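Local coordinates for protein D-alanyl-D-alanine carboxypeptidase DacB2 (Mycobacterium tuberculosis H37Rv, PDB 4RYE) that probably trims the terminal D-alanine from peptidoglycan stem peptides as a serine-type D,D-carboxypeptidase of the penicillin-binding protein family, at residues G221-M234 with Y246-L260. Sequence-based numbering, arbitrary orientation.
Sequences GAAARGGRRLVIAM and YWDQAATLFDWGFAL
Phe-254 and Phe-258, one turn apart on helix 246-259, press onto a beta hairpin whose strands, 221-225 and 228-234, are joined by a type I' turn; its left-handed backbone angles come easily to Gly-226 and Gly-227. The helix axis passes 9.3 Å from that of strand 228-234, running against it at 142°, and 9.7 Å from that of strand 221-225, at 39°. Each flat ring is clasped on both faces by aliphatic groups. Ala-223 CB, small enough for the backbone to come close, sits 3.7 Å from the Phe-254 ring centroid, while Ile-232 CD1 covers the opposite face nearer the rim. Arg-225 CB lies 3.6 Å from the Phe-258 centroid and Leu-230 CD1 is over the other face. That leucine methyl also packs 3.6 Å from Gly-257 CA, with no side chain between. Farther along, selenomethionine Met-234 bends at chi3 (51°), bringing CE 3.5 Å from the Tyr-246 ring centroid, over its face. Near the turn, Arg-225 NH1 and Asp-255 OD1 form a loose, water-linked salt bridge (3.6 Å); Arg-225 NE also bonds Pro-202 O, and Asp-255 OD1 bonds Tyr-201 OH. Arg-228 forms a salt bridge with Asp-27, and its NH1 donates to a water close to Gly-257 O and Leu-260 O. The helix thus covers one face of the central antiparallel sheet, also meeting strand 22-27 through Leu-253, while Val-231 and Ala-233 face helix 155-166 on the other, as in the penicillin-binding protein and beta-lactamase fold.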
loop_
_atom_site.group_PDB
_atom_site.type_symbol
_atom_site.label_atom_id
_atom_site.label_comp_id
_atom_site.label_asym_id
_atom_site.label_seq_id
_atom_site.Cartn_x
_atom_site.Cartn_y
_atom_site.Cartn_z
ATOM N N GLY A 221 2.731 -4.918 2.743
ATOM C CA GLY A 221 1.959 -5.196 3.943
ATOM C C GLY A 221 2.793 -5.677 5.108
ATOM O O GLY A 221 4.008 -5.849 4.986
ATOM N N ALA A 222 2.139 -5.914 6.239
ATOM C CA ALA A 222 2.879 -6.262 7.447
ATOM C C ALA A 222 2.149 -7.296 8.292
ATOM O O ALA A 222 0.934 -7.437 8.197
ATOM C CB ALA A 222 3.163 -5.018 8.262
ATOM N N ALA A 223 2.911 -8.013 9.117
ATOM C CA ALA A 223 2.362 -9.013 10.025
ATOM C C ALA A 223 3.204 -9.058 11.291
ATOM O O ALA A 223 4.350 -8.618 11.291
ATOM C CB ALA A 223 2.341 -10.384 9.359
ATOM N N ALA A 224 2.627 -9.588 12.366
ATOM C CA ALA A 224 3.337 -9.756 13.635
ATOM C C ALA A 224 3.111 -11.174 14.128
ATOM O O ALA A 224 1.968 -11.629 14.181
ATOM C CB ALA A 224 2.811 -8.780 14.675
ATOM N N ARG A 225 4.191 -11.858 14.497
ATOM C CA ARG A 225 4.112 -13.174 15.122
ATOM C C ARG A 225 5.298 -13.378 16.049
ATOM O O ARG A 225 6.432 -13.020 15.697
ATOM C CB ARG A 225 4.119 -14.289 14.063
ATOM C CG ARG A 225 2.819 -14.480 13.312
ATOM C CD ARG A 225 2.803 -15.798 12.555
ATOM N NE ARG A 225 1.540 -15.969 11.841
ATOM C CZ ARG A 225 1.225 -17.040 11.125
ATOM N NH1 ARG A 225 2.081 -18.044 11.021
ATOM N NH2 ARG A 225 0.049 -17.101 10.514
ATOM N N GLY A 226 5.043 -13.964 17.217
ATOM C CA GLY A 226 6.113 -14.395 18.102
ATOM C C GLY A 226 6.969 -13.246 18.587
ATOM O O GLY A 226 8.124 -13.425 18.931
ATOM N N GLY A 227 6.399 -12.053 18.616
ATOM C CA GLY A 227 7.102 -10.907 19.165
ATOM C C GLY A 227 7.863 -10.090 18.138
ATOM O O GLY A 227 8.407 -9.033 18.465
ATOM N N ARG A 228 7.905 -10.574 16.899
ATOM C CA ARG A 228 8.580 -9.852 15.816
ATOM C C ARG A 228 7.547 -9.318 14.823
ATOM O O ARG A 228 6.505 -9.921 14.627
ATOM C CB ARG A 228 9.568 -10.778 15.102
ATOM C CG ARG A 228 10.417 -10.102 14.046
ATOM C CD ARG A 228 11.518 -11.022 13.494
ATOM N NE ARG A 228 12.616 -10.200 12.990
ATOM C CZ ARG A 228 13.736 -10.661 12.440
ATOM N NH1 ARG A 228 13.925 -11.959 12.274
ATOM N NH2 ARG A 228 14.664 -9.804 12.035
ATOM N N ARG A 229 7.828 -8.178 14.206
ATOM C CA ARG A 229 6.913 -7.628 13.220
ATOM C C ARG A 229 7.647 -7.454 11.895
ATOM O O ARG A 229 8.739 -6.883 11.848
ATOM C CB ARG A 229 6.328 -6.312 13.742
ATOM C CG ARG A 229 5.736 -6.457 15.158
ATOM C CD ARG A 229 4.814 -5.307 15.538
ATOM N NE ARG A 229 5.539 -4.051 15.705
ATOM C CZ ARG A 229 4.961 -2.901 16.044
ATOM N NH1 ARG A 229 3.654 -2.855 16.247
ATOM N NH2 ARG A 229 5.683 -1.799 16.178
ATOM N N LEU A 230 7.047 -7.958 10.823
ATOM C CA LEU A 230 7.698 -7.951 9.522
ATOM C C LEU A 230 6.908 -7.120 8.538
ATOM O O LEU A 230 5.696 -6.977 8.660
ATOM C CB LEU A 230 7.840 -9.374 8.969
ATOM C CG LEU A 230 8.712 -10.374 9.752
ATOM C CD1 LEU A 230 8.735 -11.738 9.060
ATOM C CD2 LEU A 230 10.143 -9.851 9.947
ATOM N N VAL A 231 7.607 -6.599 7.540
ATOM C CA VAL A 231 6.957 -5.870 6.477
ATOM C C VAL A 231 7.514 -6.399 5.158
ATOM O O VAL A 231 8.717 -6.651 5.035
ATOM C CB VAL A 231 7.151 -4.346 6.644
ATOM C CG1 VAL A 231 8.629 -3.983 6.702
ATOM C CG2 VAL A 231 6.450 -3.576 5.530
ATOM N N ILE A 232 6.637 -6.620 4.188
ATOM C CA ILE A 232 7.095 -7.130 2.901
ATOM C C ILE A 232 6.513 -6.288 1.796
ATOM O O ILE A 232 5.514 -5.592 1.991
ATOM C CB ILE A 232 6.672 -8.594 2.661
ATOM C CG1 ILE A 232 5.151 -8.692 2.533
ATOM C CG2 ILE A 232 7.205 -9.504 3.760
ATOM C CD1 ILE A 232 4.647 -10.083 2.122
ATOM N N ALA A 233 7.158 -6.342 0.638
ATOM C CA ALA A 233 6.596 -5.760 -0.574
ATOM C C ALA A 233 6.911 -6.684 -1.731
ATOM O O ALA A 233 7.920 -7.388 -1.717
ATOM C CB ALA A 233 7.145 -4.359 -0.822
HETATM N N MSE A 234 6.026 -6.704 -2.715
HETATM C CA MSE A 234 6.166 -7.571 -3.868
HETATM C C MSE A 234 5.726 -6.759 -5.076
HETATM O O MSE A 234 4.699 -6.090 -5.024
HETATM C CB MSE A 234 5.269 -8.798 -3.694
HETATM C CG MSE A 234 5.704 -9.710 -2.564
HETATM SE SE MSE A 234 4.239 -10.817 -1.874
HETATM C CE MSE A 234 3.586 -11.551 -3.555
ATOM N N TYR A 246 -0.754 -14.250 -5.239
ATOM C CA TYR A 246 -0.043 -13.249 -4.467
ATOM C C TYR A 246 -0.283 -13.471 -2.975
ATOM O O TYR A 246 0.600 -13.207 -2.159
ATOM C CB TYR A 246 -0.431 -11.826 -4.902
ATOM C CG TYR A 246 0.696 -11.077 -5.595
ATOM C CD1 TYR A 246 1.487 -11.702 -6.557
ATOM C CD2 TYR A 246 0.961 -9.745 -5.299
ATOM C CE1 TYR A 246 2.521 -11.020 -7.195
ATOM C CE2 TYR A 246 1.989 -9.055 -5.935
ATOM C CZ TYR A 246 2.765 -9.698 -6.878
ATOM O OH TYR A 246 3.789 -9.020 -7.514
ATOM N N TRP A 247 -1.462 -13.971 -2.616
ATOM C CA TRP A 247 -1.759 -14.208 -1.203
ATOM C C TRP A 247 -0.896 -15.344 -0.673
ATOM O O TRP A 247 -0.441 -15.300 0.478
ATOM C CB TRP A 247 -3.244 -14.534 -0.968
ATOM C CG TRP A 247 -4.221 -13.485 -1.459
ATOM C CD1 TRP A 247 -5.269 -13.683 -2.313
ATOM C CD2 TRP A 247 -4.237 -12.085 -1.124
ATOM N NE1 TRP A 247 -5.931 -12.497 -2.533
ATOM C CE2 TRP A 247 -5.319 -11.502 -1.815
ATOM C CE3 TRP A 247 -3.441 -11.270 -0.312
ATOM C CZ2 TRP A 247 -5.629 -10.142 -1.713
ATOM C CZ3 TRP A 247 -3.749 -9.916 -0.214
ATOM C CH2 TRP A 247 -4.836 -9.371 -0.907
ATOM N N ASP A 248 -0.690 -16.357 -1.517
ATOM C CA ASP A 248 0.151 -17.506 -1.191
ATOM C C ASP A 248 1.592 -17.072 -0.932
ATOM O O ASP A 248 2.185 -17.431 0.091
ATOM C CB ASP A 248 0.123 -18.554 -2.323
ATOM C CG ASP A 248 -1.189 -19.325 -2.387
ATOM O OD1 ASP A 248 -1.847 -19.491 -1.339
ATOM O OD2 ASP A 248 -1.555 -19.780 -3.494
ATOM N N GLN A 249 2.153 -16.300 -1.859
ATOM C CA GLN A 249 3.553 -15.901 -1.763
ATOM C C GLN A 249 3.782 -14.959 -0.584
ATOM O O GLN A 249 4.832 -14.999 0.049
ATOM C CB GLN A 249 4.045 -15.276 -3.079
ATOM C CG GLN A 249 5.404 -14.582 -2.971
ATOM C CD GLN A 249 6.022 -14.262 -4.330
ATOM O OE1 GLN A 249 5.335 -13.833 -5.260
ATOM N NE2 GLN A 249 7.324 -14.487 -4.452
ATOM N N ALA A 250 2.801 -14.112 -0.287
ATOM C CA ALA A 250 2.920 -13.221 0.860
ATOM C C ALA A 250 2.983 -14.041 2.138
ATOM O O ALA A 250 3.793 -13.767 3.014
ATOM C CB ALA A 250 1.755 -12.225 0.914
ATOM N N ALA A 251 2.115 -15.038 2.247
ATOM C CA ALA A 251 2.095 -15.877 3.437
ATOM C C ALA A 251 3.398 -16.684 3.507
ATOM O O ALA A 251 3.954 -16.899 4.582
ATOM C CB ALA A 251 0.882 -16.794 3.418
ATOM N N THR A 252 3.876 -17.131 2.351
ATOM C CA THR A 252 5.139 -17.864 2.280
ATOM C C THR A 252 6.323 -17.004 2.752
ATOM O O THR A 252 7.187 -17.481 3.496
ATOM C CB THR A 252 5.382 -18.403 0.858
ATOM O OG1 THR A 252 4.507 -19.511 0.629
ATOM C CG2 THR A 252 6.821 -18.865 0.681
ATOM N N LEU A 253 6.354 -15.740 2.343
ATOM C CA LEU A 253 7.432 -14.831 2.755
ATOM C C LEU A 253 7.382 -14.495 4.238
ATOM O O LEU A 253 8.414 -14.498 4.909
ATOM C CB LEU A 253 7.427 -13.551 1.920
ATOM C CG LEU A 253 7.974 -13.729 0.503
ATOM C CD1 LEU A 253 7.830 -12.438 -0.279
ATOM C CD2 LEU A 253 9.443 -14.184 0.545
ATOM N N PHE A 254 6.185 -14.224 4.751
ATOM C CA PHE A 254 6.011 -13.979 6.182
ATOM C C PHE A 254 6.422 -15.200 7.001
ATOM O O PHE A 254 7.192 -15.073 7.966
ATOM C CB PHE A 254 4.551 -13.588 6.493
ATOM C CG PHE A 254 4.229 -12.125 6.232
ATOM C CD1 PHE A 254 5.048 -11.106 6.719
ATOM C CD2 PHE A 254 3.092 -11.774 5.511
ATOM C CE1 PHE A 254 4.736 -9.761 6.484
ATOM C CE2 PHE A 254 2.778 -10.446 5.268
ATOM C CZ PHE A 254 3.599 -9.431 5.755
ATOM N N ASP A 255 5.916 -16.377 6.618
ATOM C CA ASP A 255 6.269 -17.628 7.292
ATOM C C ASP A 255 7.788 -17.827 7.299
ATOM O O ASP A 255 8.379 -18.175 8.326
ATOM C CB ASP A 255 5.645 -18.845 6.588
ATOM C CG ASP A 255 4.179 -19.071 6.952
ATOM O OD1 ASP A 255 3.648 -18.377 7.844
ATOM O OD2 ASP A 255 3.561 -19.973 6.343
ATOM N N TRP A 256 8.409 -17.639 6.140
ATOM C CA TRP A 256 9.858 -17.781 6.036
ATOM C C TRP A 256 10.569 -16.798 6.969
ATOM O O TRP A 256 11.526 -17.164 7.655
ATOM C CB TRP A 256 10.327 -17.587 4.594
ATOM C CG TRP A 256 11.825 -17.705 4.446
ATOM C CD1 TRP A 256 12.545 -18.838 4.181
ATOM C CD2 TRP A 256 12.778 -16.644 4.576
ATOM N NE1 TRP A 256 13.885 -18.541 4.134
ATOM C CE2 TRP A 256 14.053 -17.202 4.379
ATOM C CE3 TRP A 256 12.675 -15.277 4.845
ATOM C CZ2 TRP A 256 15.226 -16.430 4.440
ATOM C CZ3 TRP A 256 13.837 -14.517 4.904
ATOM C CH2 TRP A 256 15.088 -15.093 4.703
ATOM N N GLY A 257 10.090 -15.560 7.000
ATOM C CA GLY A 257 10.684 -14.534 7.838
ATOM C C GLY A 257 10.541 -14.821 9.325
ATOM O O GLY A 257 11.447 -14.544 10.113
ATOM N N PHE A 258 9.392 -15.354 9.720
ATOM C CA PHE A 258 9.140 -15.621 11.134
ATOM C C PHE A 258 9.926 -16.827 11.610
ATOM O O PHE A 258 10.241 -16.947 12.795
ATOM C CB PHE A 258 7.631 -15.794 11.401
ATOM C CG PHE A 258 6.864 -14.505 11.344
ATOM C CD1 PHE A 258 7.294 -13.397 12.059
ATOM C CD2 PHE A 258 5.726 -14.385 10.548
ATOM C CE1 PHE A 258 6.588 -12.194 11.996
ATOM C CE2 PHE A 258 5.024 -13.192 10.479
ATOM C CZ PHE A 258 5.461 -12.091 11.200
ATOM N N ALA A 259 10.238 -17.723 10.678
ATOM C CA ALA A 259 10.982 -18.921 11.009
ATOM C C ALA A 259 12.490 -18.652 11.031
ATOM O O ALA A 259 13.256 -19.434 11.593
ATOM C CB ALA A 259 10.649 -20.041 10.028
ATOM N N LEU A 260 12.905 -17.536 10.437
ATOM C CA LEU A 260 14.328 -17.200 10.321
ATOM C C LEU A 260 14.958 -16.922 11.686
ATOM O O LEU A 260 14.368 -16.252 12.529
ATOM C CB LEU A 260 14.516 -15.980 9.405
ATOM C CG LEU A 260 15.948 -15.581 9.030
ATOM C CD1 LEU A 260 16.624 -16.670 8.184
ATOM C CD2 LEU A 260 15.950 -14.232 8.292
HETATM O O HOH W 1 1.526 -20.029 8.881
HETATM O O HOH W 2 12.461 -14.391 12.503
#